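Side-chain contact in beta-lactamase (Nostoc sp., PDB 6NHS), which probably hydrolyses the amide bond of beta-lactam antibiotics, as a serine-dependent class D beta-lactamase: residues F230-D235 with I246-R251. Residues are numbered along the deposited sequence; the frame is centred on the assembly and turned at random.
Sequences FATNID and IEVTRR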
loop_
_atom_site.group_PDB
_atom_site.type_symbol
_atom_site.label_atom_id
_atom_site.label_comp_id
_atom_site.label_asym_id
_atom_site.label_seq_id
_atom_site.Cartn_x
_atom_site.Cartn_y
_atom_site.Cartn_z
ATOM N N PHE A 230 3.104 9.231 3.190
ATOM C CA PHE A 230 4.449 8.747 2.917
ATOM C C PHE A 230 4.416 7.577 1.943
ATOM O O PHE A 230 3.444 6.819 1.873
ATOM C CB PHE A 230 5.183 8.330 4.201
ATOM C CG PHE A 230 4.509 7.211 4.957
ATOM C CD1 PHE A 230 4.754 5.886 4.631
ATOM C CD2 PHE A 230 3.644 7.488 6.005
ATOM C CE1 PHE A 230 4.135 4.855 5.326
ATOM C CE2 PHE A 230 3.021 6.453 6.708
ATOM C CZ PHE A 230 3.270 5.142 6.365
ATOM N N ALA A 231 5.509 7.440 1.195
ATOM C CA ALA A 231 5.741 6.301 0.315
ATOM C C ALA A 231 7.226 5.988 0.355
ATOM O O ALA A 231 8.053 6.830 -0.023
ATOM C CB ALA A 231 5.287 6.585 -1.123
ATOM N N THR A 232 7.557 4.790 0.828
ATOM C CA THR A 232 8.924 4.301 0.895
ATOM C C THR A 232 9.103 3.184 -0.126
ATOM O O THR A 232 8.239 2.310 -0.264
ATOM C CB THR A 232 9.254 3.794 2.308
ATOM O OG1 THR A 232 9.249 4.896 3.226
ATOM C CG2 THR A 232 10.621 3.134 2.339
ATOM N N ASN A 233 10.222 3.218 -0.844
ATOM C CA ASN A 233 10.494 2.249 -1.899
ATOM C C ASN A 233 11.973 1.905 -1.852
ATOM O O ASN A 233 12.813 2.803 -1.947
ATOM C CB ASN A 233 10.111 2.817 -3.271
ATOM C CG ASN A 233 10.213 1.793 -4.373
ATOM O OD1 ASN A 233 11.305 1.487 -4.849
ATOM N ND2 ASN A 233 9.067 1.256 -4.792
ATOM N N ILE A 234 12.297 0.618 -1.691
ATOM C CA ILE A 234 13.685 0.197 -1.528
ATOM C C ILE A 234 13.980 -1.023 -2.392
ATOM O O ILE A 234 13.081 -1.747 -2.824
ATOM C CB ILE A 234 14.030 -0.132 -0.055
ATOM C CG1 ILE A 234 13.281 -1.395 0.392
ATOM C CG2 ILE A 234 13.705 1.038 0.848
ATOM C CD1 ILE A 234 13.801 -1.992 1.701
ATOM N N ASP A 235 15.273 -1.246 -2.625
ATOM C CA ASP A 235 15.754 -2.525 -3.127
ATOM C C ASP A 235 15.844 -3.527 -1.982
ATOM O O ASP A 235 16.337 -3.207 -0.897
ATOM C CB ASP A 235 17.137 -2.378 -3.765
ATOM C CG ASP A 235 17.119 -1.584 -5.060
ATOM O OD1 ASP A 235 16.026 -1.241 -5.557
ATOM O OD2 ASP A 235 18.218 -1.310 -5.579
ATOM N N ILE A 246 9.916 -0.585 6.907
ATOM C CA ILE A 246 9.255 0.196 7.945
ATOM C C ILE A 246 10.267 1.022 8.731
ATOM O O ILE A 246 9.992 2.167 9.104
ATOM C CB ILE A 246 8.435 -0.745 8.848
ATOM C CG1 ILE A 246 7.219 -1.266 8.070
ATOM C CG2 ILE A 246 8.014 -0.049 10.137
ATOM C CD1 ILE A 246 6.413 -2.293 8.791
ATOM N N GLU A 247 11.463 0.472 8.960
ATOM C CA GLU A 247 12.446 1.159 9.794
ATOM C C GLU A 247 12.903 2.476 9.169
ATOM O O GLU A 247 13.062 3.477 9.878
ATOM C CB GLU A 247 13.634 0.235 10.062
ATOM C CG GLU A 247 14.682 0.806 11.013
ATOM C CD GLU A 247 14.134 1.120 12.398
ATOM O OE1 GLU A 247 13.097 0.547 12.786
ATOM O OE2 GLU A 247 14.743 1.954 13.098
ATOM N N VAL A 248 13.124 2.509 7.849
ATOM C CA VAL A 248 13.539 3.784 7.263
ATOM C C VAL A 248 12.390 4.775 7.294
ATOM O O VAL A 248 12.613 5.983 7.445
ATOM C CB VAL A 248 14.089 3.633 5.830
ATOM C CG1 VAL A 248 15.270 2.708 5.804
ATOM C CG2 VAL A 248 13.016 3.168 4.869
ATOM N N THR A 249 11.152 4.294 7.156
ATOM C CA THR A 249 10.002 5.174 7.313
ATOM C C THR A 249 9.956 5.749 8.724
ATOM O O THR A 249 9.782 6.959 8.908
ATOM C CB THR A 249 8.713 4.413 6.992
ATOM O OG1 THR A 249 8.834 3.784 5.711
ATOM C CG2 THR A 249 7.528 5.365 6.955
ATOM N N ARG A 250 10.137 4.890 9.734
ATOM C CA ARG A 250 10.168 5.341 11.124
ATOM C C ARG A 250 11.238 6.399 11.340
ATOM O O ARG A 250 10.975 7.464 11.907
ATOM C CB ARG A 250 10.434 4.166 12.069
ATOM C CG ARG A 250 9.346 3.155 12.181
ATOM C CD ARG A 250 9.627 2.227 13.362
ATOM N NE ARG A 250 8.503 1.333 13.557
ATOM C CZ ARG A 250 7.421 1.659 14.249
ATOM N NH1 ARG A 250 6.430 0.789 14.368
ATOM N NH2 ARG A 250 7.349 2.848 14.840
ATOM N N ARG A 251 12.468 6.101 10.917
ATOM C CA ARG A 251 13.569 7.029 11.144
ATOM C C ARG A 251 13.354 8.336 10.394
ATOM O O ARG A 251 13.738 9.407 10.879
ATOM C CB ARG A 251 14.891 6.378 10.740
ATOM C CG ARG A 251 15.192 5.110 11.527
ATOM C CD ARG A 251 16.602 4.621 11.275
ATOM N NE ARG A 251 16.876 3.374 11.982
ATOM C CZ ARG A 251 18.093 2.870 12.165
ATOM N NH1 ARG A 251 19.156 3.514 11.700
ATOM N NH2 ARG A 251 18.246 1.727 12.822
#
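Phe230 turns one ring face to Thr249, whose methyl CG2 lies 3.9 Å from the ring centroid, a CH-pi contact over the face but displaced toward the CD1-CE1 rim. Phe217 of the adjoining strand meets the ring as well. Thr232 carries the polar link: its OG1 donates a hydrogen bond to Thr249 OG1 at 2.8 Å, while its CG2 presses closely on Val248 CG2 at 3.5 Å. OG1 lies beside the backbone N, anti to the carbonyl carbon (chi1 -66°), and so faces Thr249, whereas CG2, anti to the backbone N, faces Val248. Beta-branching suits Thr232 to a strand; Thr249 suits the helix because its hydroxyl can accept from the strand and donate to a helix carbonyl while its methyl goes to the ring. The C-terminal helix 239-255 thereby packs on strand 226-236, the axes of the two segments approaching to 8.8 Å with their N-to-C directions 135° apart, as one layer of the alpha/beta domain of serine beta-lactamases. Thr249 OG1 also bonds to Arg245 O within its own helix, so the buried hydroxyl pair forms a relay from strand side chain to helix backbone, its polarity satisfied amid hydrocarbon.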